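Calcium uptake protein 3, mitochondrial (Homo sapiens, PDB 6AGI) senses calcium through its EF-hands and, disulfide-linked to MICU1, regulates the mitochondrial calcium uniporter channel in the central nervous system and skeletal muscle. Local coordinates at residues D308-L313 with E364-M369; N346-I351 with D358-K363. All blocks are in the same frame, centred on the assembly; numbering follows the deposited sequence.

Interaction 1. Residues D308-L313 with E364-M369. With CA (calcium ion), chain G.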
ATOM      1  N   ASP B 308      -0.288  -3.360   4.852  1.00 45.20           N
ATOM      2  CA  ASP B 308      -0.880  -3.532   6.175  1.00 22.08           C
ATOM      3  C   ASP B 308       0.211  -3.842   7.188  1.00 36.41           C
ATOM      4  O   ASP B 308       0.211  -3.294   8.304  1.00 36.06           O
ATOM      5  CB  ASP B 308      -1.924  -4.654   6.179  1.00 24.48           C
ATOM      6  CG  ASP B 308      -3.244  -4.252   5.504  1.00 56.77           C
ATOM      7  OD1 ASP B 308      -3.210  -3.333   4.643  1.00 63.58           O
ATOM      8  OD2 ASP B 308      -4.322  -4.792   5.852  1.00 62.34           O
ATOM      9  N   PHE B 309       1.213  -4.637   6.786  1.00 38.46           N
ATOM     10  CA  PHE B 309       2.322  -4.890   7.711  1.00 31.07           C
ATOM     11  C   PHE B 309       3.072  -3.603   8.064  1.00 37.66           C
ATOM     12  O   PHE B 309       3.434  -3.378   9.235  1.00 40.23           O
ATOM     13  CB  PHE B 309       3.286  -5.911   7.116  1.00 25.05           C
ATOM     14  CG  PHE B 309       4.283  -6.473   8.107  1.00 26.79           C
ATOM     15  CD1 PHE B 309       3.870  -7.271   9.168  1.00 27.18           C
ATOM     16  CD2 PHE B 309       5.644  -6.221   7.955  1.00 28.29           C
ATOM     17  CE1 PHE B 309       4.794  -7.794  10.068  1.00 35.14           C
ATOM     18  CE2 PHE B 309       6.576  -6.754   8.846  1.00 35.74           C
ATOM     19  CZ  PHE B 309       6.148  -7.542   9.906  1.00 33.31           C
ATOM     20  N   ALA B 310       3.320  -2.740   7.071  1.00 44.14           N
ATOM     21  CA  ALA B 310       4.043  -1.508   7.368  1.00 36.87           C
ATOM     22  C   ALA B 310       3.263  -0.653   8.353  1.00 39.53           C
ATOM     23  O   ALA B 310       3.837  -0.146   9.329  1.00 37.24           O
ATOM     24  CB  ALA B 310       4.322  -0.726   6.085  1.00 30.75           C
ATOM     25  N   ILE B 311       1.941  -0.527   8.144  1.00 39.60           N
ATOM     26  CA  ILE B 311       1.099   0.166   9.124  1.00 38.37           C
ATOM     27  C   ILE B 311       1.303  -0.415  10.523  1.00 31.58           C
ATOM     28  O   ILE B 311       1.507   0.312  11.496  1.00 31.07           O
ATOM     29  CB  ILE B 311      -0.383   0.098   8.716  1.00 35.82           C
ATOM     30  CG1 ILE B 311      -0.697   1.111   7.615  1.00 28.71           C
ATOM     31  CG2 ILE B 311      -1.296   0.258   9.932  1.00 27.38           C
ATOM     32  CD1 ILE B 311      -2.047   0.877   6.987  1.00 24.91           C
ATOM     33  N   ALA B 312       1.255  -1.736  10.641  1.00 28.67           N
ATOM     34  CA  ALA B 312       1.396  -2.357  11.949  1.00 29.91           C
ATOM     35  C   ALA B 312       2.726  -2.002  12.609  1.00 54.87           C
ATOM     36  O   ALA B 312       2.774  -1.774  13.822  1.00 51.84           O
ATOM     37  CB  ALA B 312       1.236  -3.872  11.828  1.00 40.94           C
ATOM     38  N   LEU B 313       3.823  -1.990  11.851  1.00 41.73           N
ATOM     39  CA  LEU B 313       5.132  -1.743  12.460  1.00 35.73           C
ATOM     40  C   LEU B 313       5.525  -0.260  12.436  1.00 36.01           C
ATOM     41  O   LEU B 313       6.681   0.093  12.742  1.00 43.23           O
ATOM     42  CB  LEU B 313       6.185  -2.602  11.759  1.00 42.36           C
ATOM     43  CG  LEU B 313       6.160  -4.089  12.137  1.00 48.98           C
ATOM     44  CD1 LEU B 313       7.345  -4.805  11.524  1.00 34.93           C
ATOM     45  CD2 LEU B 313       6.136  -4.284  13.666  1.00 43.57           C
ATOM     46  N   GLU B 364      16.105  -3.474   6.403  1.00 75.88           N
ATOM     47  CA  GLU B 364      16.549  -4.851   6.213  1.00 65.77           C
ATOM     48  C   GLU B 364      15.441  -5.683   5.565  1.00 56.44           C
ATOM     49  O   GLU B 364      15.716  -6.567   4.743  1.00 47.29           O
ATOM     50  CB  GLU B 364      16.995  -5.458   7.542  1.00 57.76           C
ATOM     51  CG  GLU B 364      18.119  -4.727   8.234  1.00 68.33           C
ATOM     52  CD  GLU B 364      19.019  -5.652   9.029  1.00 76.37           C
ATOM     53  OE1 GLU B 364      20.189  -5.861   8.647  1.00 71.37           O
ATOM     54  OE2 GLU B 364      18.547  -6.142  10.073  1.00 78.98           O
ATOM     55  N   PHE B 365      14.185  -5.428   5.928  1.00 42.62           N
ATOM     56  CA  PHE B 365      13.087  -6.138   5.282  1.00 43.99           C
ATOM     57  C   PHE B 365      12.177  -5.213   4.468  1.00 35.72           C
ATOM     58  O   PHE B 365      12.204  -5.250   3.229  1.00 36.39           O
ATOM     59  CB  PHE B 365      12.236  -6.928   6.295  1.00 39.29           C
ATOM     60  CG  PHE B 365      11.261  -7.843   5.625  1.00 54.33           C
ATOM     61  CD1 PHE B 365      11.651  -8.494   4.456  1.00 61.92           C
ATOM     62  CD2 PHE B 365       9.957  -7.983   6.057  1.00 61.21           C
ATOM     63  CE1 PHE B 365      10.798  -9.327   3.776  1.00 61.64           C
ATOM     64  CE2 PHE B 365       9.075  -8.821   5.370  1.00 54.68           C
ATOM     65  CZ  PHE B 365       9.506  -9.491   4.220  1.00 53.53           C
ATOM     66  N   ILE B 366      11.364  -4.381   5.133  1.00 35.22           N
ATOM     67  CA  ILE B 366      10.281  -3.678   4.438  1.00 43.94           C
ATOM     68  C   ILE B 366      10.812  -2.755   3.345  1.00 49.94           C
ATOM     69  O   ILE B 366      10.299  -2.748   2.214  1.00 44.47           O
ATOM     70  CB  ILE B 366       9.406  -2.902   5.437  1.00 36.68           C
ATOM     71  CG1 ILE B 366       8.711  -3.860   6.409  1.00 41.93           C
ATOM     72  CG2 ILE B 366       8.421  -1.996   4.722  1.00 35.29           C
ATOM     73  CD1 ILE B 366       7.633  -3.188   7.286  1.00 42.83           C
ATOM     74  N   GLY B 367      11.845  -1.967   3.664  1.00 55.46           N
ATOM     75  CA  GLY B 367      12.429  -1.082   2.667  1.00 54.14           C
ATOM     76  C   GLY B 367      12.943  -1.833   1.457  1.00 55.43           C
ATOM     77  O   GLY B 367      12.843  -1.360   0.322  1.00 57.12           O
ATOM     78  N   ILE B 368      13.474  -3.033   1.683  1.00 51.63           N
ATOM     79  CA  ILE B 368      14.089  -3.792   0.608  1.00 51.23           C
ATOM     80  C   ILE B 368      13.068  -4.393  -0.367  1.00 56.74           C
ATOM     81  O   ILE B 368      13.431  -4.674  -1.515  1.00 57.57           O
ATOM     82  CB  ILE B 368      15.067  -4.810   1.239  1.00 44.62           C
ATOM     83  CG1 ILE B 368      16.411  -4.117   1.457  1.00 62.89           C
ATOM     84  CG2 ILE B 368      15.240  -6.064   0.407  1.00 50.28           C
ATOM     85  CD1 ILE B 368      17.255  -3.961   0.209  1.00 70.57           C
ATOM     86  N   MET B 369      11.798  -4.564   0.007  1.00 50.80           N
ATOM     87  CA  MET B 369      10.883  -5.165  -0.957  1.00 65.06           C
ATOM     88  C   MET B 369      10.441  -4.136  -1.996  1.00 72.98           C
ATOM     89  O   MET B 369      10.126  -2.982  -1.680  1.00 80.40           O
ATOM     90  CB  MET B 369       9.646  -5.792  -0.292  1.00 58.05           C
ATOM     91  CG  MET B 369       9.918  -6.687   0.879  1.00 28.93           C
ATOM     92  SD  MET B 369      10.866  -8.137   0.427  1.00 29.55           S
ATOM     93  CE  MET B 369       9.742  -9.270  -0.364  1.00 30.04           C
TER
HETATM   94 CA    CA G 602      19.207  -7.124  12.397  1.00 67.60          CA

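Interaction 2. Residues N346-I351 with D358-K363. With CA (calcium ion), chain G.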
ATOM      1  N   ASN B 346      12.075 -17.717  11.656  1.00 52.00           N
ATOM      2  CA  ASN B 346      13.505 -17.861  11.898  1.00 60.80           C
ATOM      3  C   ASN B 346      14.277 -17.856  10.588  1.00 54.74           C
ATOM      4  O   ASN B 346      15.364 -17.263  10.485  1.00 46.54           O
ATOM      5  CB  ASN B 346      13.744 -19.144  12.695  1.00 66.89           C
ATOM      6  CG  ASN B 346      15.178 -19.313  13.139  1.00 79.83           C
ATOM      7  OD1 ASN B 346      16.098 -18.660  12.642  1.00 82.79           O
ATOM      8  ND2 ASN B 346      15.364 -20.150  14.147  1.00 91.07           N
ATOM      9  N   THR B 347      13.703 -18.472   9.559  1.00 42.33           N
ATOM     10  CA  THR B 347      14.372 -18.519   8.273  1.00 41.96           C
ATOM     11  C   THR B 347      14.440 -17.132   7.648  1.00 49.71           C
ATOM     12  O   THR B 347      15.498 -16.716   7.164  1.00 42.48           O
ATOM     13  CB  THR B 347      13.670 -19.518   7.367  1.00 49.89           C
ATOM     14  OG1 THR B 347      13.709 -20.814   7.985  1.00 58.36           O
ATOM     15  CG2 THR B 347      14.396 -19.583   6.033  1.00 39.67           C
ATOM     16  N   VAL B 348      13.320 -16.398   7.655  1.00 54.89           N
ATOM     17  CA  VAL B 348      13.326 -15.023   7.156  1.00 46.37           C
ATOM     18  C   VAL B 348      14.382 -14.199   7.878  1.00 40.78           C
ATOM     19  O   VAL B 348      15.121 -13.429   7.253  1.00 41.58           O
ATOM     20  CB  VAL B 348      11.931 -14.376   7.289  1.00 35.55           C
ATOM     21  CG1 VAL B 348      12.010 -12.916   6.958  1.00 35.33           C
ATOM     22  CG2 VAL B 348      10.933 -15.040   6.375  1.00 32.91           C
ATOM     23  N   PHE B 349      14.490 -14.357   9.197  1.00 46.54           N
ATOM     24  CA  PHE B 349      15.483 -13.576   9.930  1.00 55.96           C
ATOM     25  C   PHE B 349      16.901 -13.936   9.495  1.00 53.13           C
ATOM     26  O   PHE B 349      17.720 -13.048   9.235  1.00 49.57           O
ATOM     27  CB  PHE B 349      15.294 -13.733  11.440  1.00 47.14           C
ATOM     28  CG  PHE B 349      14.326 -12.742  12.012  1.00 55.95           C
ATOM     29  CD1 PHE B 349      13.049 -12.611  11.472  1.00 51.58           C
ATOM     30  CD2 PHE B 349      14.709 -11.881  13.033  1.00 57.26           C
ATOM     31  CE1 PHE B 349      12.148 -11.690  11.977  1.00 42.94           C
ATOM     32  CE2 PHE B 349      13.813 -10.947  13.546  1.00 54.48           C
ATOM     33  CZ  PHE B 349      12.529 -10.854  13.009  1.00 53.14           C
ATOM     34  N   LYS B 350      17.206 -15.231   9.374  1.00 54.80           N
ATOM     35  CA  LYS B 350      18.556 -15.599   8.953  1.00 51.29           C
ATOM     36  C   LYS B 350      18.840 -15.181   7.509  1.00 50.19           C
ATOM     37  O   LYS B 350      19.997 -14.959   7.140  1.00 52.61           O
ATOM     38  CB  LYS B 350      18.774 -17.104   9.127  1.00 52.27           C
ATOM     39  CG  LYS B 350      19.673 -17.512  10.319  1.00 64.69           C
ATOM     40  CD  LYS B 350      19.149 -17.087  11.695  1.00 63.97           C
ATOM     41  CE  LYS B 350      20.000 -17.693  12.820  1.00 72.89           C
ATOM     42  NZ  LYS B 350      21.476 -17.647  12.554  1.00 74.53           N
ATOM     43  N   ILE B 351      17.811 -15.063   6.677  1.00 46.83           N
ATOM     44  CA  ILE B 351      18.025 -14.590   5.315  1.00 45.92           C
ATOM     45  C   ILE B 351      18.324 -13.091   5.302  1.00 57.88           C
ATOM     46  O   ILE B 351      19.311 -12.652   4.706  1.00 68.68           O
ATOM     47  CB  ILE B 351      16.815 -14.949   4.434  1.00 42.34           C
ATOM     48  CG1 ILE B 351      16.718 -16.459   4.265  1.00 43.73           C
ATOM     49  CG2 ILE B 351      16.917 -14.307   3.068  1.00 41.40           C
ATOM     50  CD1 ILE B 351      15.422 -16.885   3.626  1.00 42.38           C
ATOM     51  N   ASP B 358      19.816 -10.802  15.348  1.00 72.34           N
ATOM     52  CA  ASP B 358      18.550 -11.527  15.459  1.00 75.18           C
ATOM     53  C   ASP B 358      17.375 -10.556  15.601  1.00 74.71           C
ATOM     54  O   ASP B 358      16.418 -10.815  16.334  1.00 72.83           O
ATOM     55  CB  ASP B 358      18.574 -12.537  16.611  1.00 77.77           C
ATOM     56  CG  ASP B 358      17.771 -13.793  16.296  1.00 79.75           C
ATOM     57  OD1 ASP B 358      17.676 -14.141  15.087  1.00 90.62           O
ATOM     58  OD2 ASP B 358      17.223 -14.408  17.242  1.00 69.51           O
ATOM     59  N   GLN B 359      17.442  -9.429  14.885  1.00 69.52           N
ATOM     60  CA  GLN B 359      16.331  -8.481  14.795  1.00 66.82           C
ATOM     61  C   GLN B 359      16.308  -7.889  13.389  1.00 63.01           C
ATOM     62  O   GLN B 359      17.308  -7.924  12.671  1.00 64.44           O
ATOM     63  CB  GLN B 359      16.443  -7.356  15.848  1.00 65.14           C
ATOM     64  CG  GLN B 359      16.293  -7.810  17.306  1.00 65.80           C
ATOM     65  CD  GLN B 359      15.999  -6.662  18.257  1.00 69.74           C
ATOM     66  OE1 GLN B 359      15.457  -6.867  19.346  1.00 72.09           O
ATOM     67  NE2 GLN B 359      16.352  -5.445  17.850  1.00 72.78           N
ATOM     68  N   LEU B 360      15.173  -7.326  12.985  1.00 62.25           N
ATOM     69  CA  LEU B 360      15.047  -6.784  11.635  1.00 51.34           C
ATOM     70  C   LEU B 360      14.689  -5.305  11.686  1.00 52.06           C
ATOM     71  O   LEU B 360      13.726  -4.920  12.361  1.00 52.60           O
ATOM     72  CB  LEU B 360      13.998  -7.552  10.833  1.00 44.40           C
ATOM     73  CG  LEU B 360      14.651  -8.721  10.105  1.00 44.52           C
ATOM     74  CD1 LEU B 360      13.596  -9.666   9.611  1.00 41.61           C
ATOM     75  CD2 LEU B 360      15.505  -8.221   8.957  1.00 57.43           C
ATOM     76  N   SER B 361      15.470  -4.482  10.982  1.00 52.15           N
ATOM     77  CA  SER B 361      15.253  -3.042  10.905  1.00 54.06           C
ATOM     78  C   SER B 361      14.384  -2.705   9.693  1.00 57.83           C
ATOM     79  O   SER B 361      13.988  -3.582   8.926  1.00 66.96           O
ATOM     80  CB  SER B 361      16.585  -2.292  10.852  1.00 60.40           C
ATOM     81  OG  SER B 361      17.098  -2.249   9.536  1.00 66.77           O
ATOM     82  N   TYR B 362      14.017  -1.429   9.557  1.00 66.47           N
ATOM     83  CA  TYR B 362      13.066  -1.085   8.505  1.00 66.55           C
ATOM     84  C   TYR B 362      13.609  -1.447   7.128  1.00 66.05           C
ATOM     85  O   TYR B 362      12.897  -2.038   6.310  1.00 65.12           O
ATOM     86  CB  TYR B 362      12.707   0.401   8.531  1.00 67.59           C
ATOM     87  CG  TYR B 362      11.843   0.768   7.335  1.00 65.34           C
ATOM     88  CD1 TYR B 362      10.464   0.581   7.388  1.00 76.55           C
ATOM     89  CD2 TYR B 362      12.396   1.241   6.139  1.00 52.45           C
ATOM     90  CE1 TYR B 362       9.642   0.881   6.303  1.00 73.46           C
ATOM     91  CE2 TYR B 362      11.576   1.542   5.039  1.00 48.95           C
ATOM     92  CZ  TYR B 362      10.197   1.359   5.135  1.00 61.86           C
ATOM     93  OH  TYR B 362       9.344   1.649   4.090  1.00 66.78           O
ATOM     94  N   LYS B 363      14.868  -1.113   6.847  1.00 71.76           N
ATOM     95  CA  LYS B 363      15.375  -1.320   5.499  1.00 76.21           C
ATOM     96  C   LYS B 363      16.083  -2.662   5.351  1.00 77.46           C
ATOM     97  O   LYS B 363      16.453  -3.042   4.240  1.00 74.73           O
ATOM     98  CB  LYS B 363      16.271  -0.136   5.083  1.00 79.96           C
ATOM     99  CG  LYS B 363      17.001  -0.252   3.717  1.00 87.90           C
ATOM    100  CD  LYS B 363      18.373  -0.956   3.838  1.00 95.84           C
ATOM    101  CE  LYS B 363      18.861  -1.488   2.470  1.00 96.15           C
ATOM    102  NZ  LYS B 363      19.836  -2.612   2.614  1.00 90.51           N
TER
HETATM  103 CA    CA G 602      19.207  -7.124  12.397  1.00 67.60          CA

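Interaction 1. Residues D308-L313 with E364-M369
Ala310, near the end of helix 306-312, and Ile366, in the turn that follows Glu364, bring their backbones to 7.2 Å between CA atoms, the closest approach of the two segments. Ile366 bridges the gap. Its CG1 stands anti to the carbonyl carbon (chi1 -63°), and the branch runs on extended, which carries CD1 onto the helix. There CD1 lies 3.7 Å from CD2 of Phe309, meeting the ring obliquely, and 4.0 Å from the CA of Ala310; the methyl of Ala310 is a little farther off. One methyl thus fits into the corner between the Phe309 ring and the helix backbone at Ala310. The Phe309 ring is itself well enclosed: CG of Leu313 covers one face, offset toward the rim, and Phe302 and Phe328 meet it edge-to-face. Elsewhere round helix 306-312, Ile311 packs on Pro103 and Ala312 on Ile109 of the second subunit. Two residues before Ile366, Glu364 binds metal: its OE2 lies 2.6 Å from the calcium ion, while OE1 accepts a weak hydrogen bond from Val354 N. Glu364 is the last ligand of the EF-hand 3 loop. The contact itself is purely apolar, made of methyl, ring and helix carbons, so its hold on the segment after the calcium ligand comes from shape and burial, without the directionality of a polar bond.

Interaction 2. Residues N346-I351 with D358-K363
Over one face of the Phe349 ring sits a methyl of Leu360, and at the ring's edge lies the peptide carbonyl of Asp358. Ring and partners all belong to the helix-loop-helix of EF-hand 3: Phe349 comes from the entering helix 342-352, Asp358 and Leu360 from the calcium loop. Leu360 CD1 makes a CH-pi contact, 3.6 Å from the ring centroid and 19° off the normal. The leucine reaches there because chi2 of 166° sets CD1 anti to its own CA, stretching the branch toward the helix. Near the ring plane, Asp358 O comes to 3.8 Å from Phe349 CE2, and Gln359 CA approaches the same corner obliquely. Val348 CG1 touches Leu360 CD1 more distantly, one helix residue back. Phe328 also meets the Phe349 ring edge-to-face. With an alanine in place of Phe349, the Leu360 methyl would probably lose its aromatic partner and a gap would open between the entering helix and the loop strand. Lys350 and Asp358 carry opposite charges, with NZ of Lys350 and OD1 of Asp358 5.8 Å apart, so any attraction is probably long-range. Leu360 pairs through its backbone with Ile323, forming the small antiparallel sheet, strands 323-324 and 359-360, that couples paired EF-hands. One residue earlier the same strand turns its backbone to the metal, Gln359 O binding the calcium ion at 2.1 Å.

In the fold
Along the chain the order is 308-313, 346-351, 358-363, 364-369, so interaction 2 is nested within the loop that interaction 1 closes. Their centres lie about 12 Å apart, and 358-363 runs straight into 364-369, with a probable hydrogen bond from Gly367 N to Tyr362 O. Both contacts reach the calcium ion of EF-hand 3, through Gln359 and Glu364, completed by Asp353, Asp355 and Asp357. They also share an aromatic neighbour: Phe328, on helix 325-336, meets Phe309 and Phe349 alike. Interaction 2 thus joins loop to entering helix, while interaction 1 ties the segment after the loop to helix 306-312, which also touches the second subunit, so calcium loop and subunit interface lie on one piece of the fold.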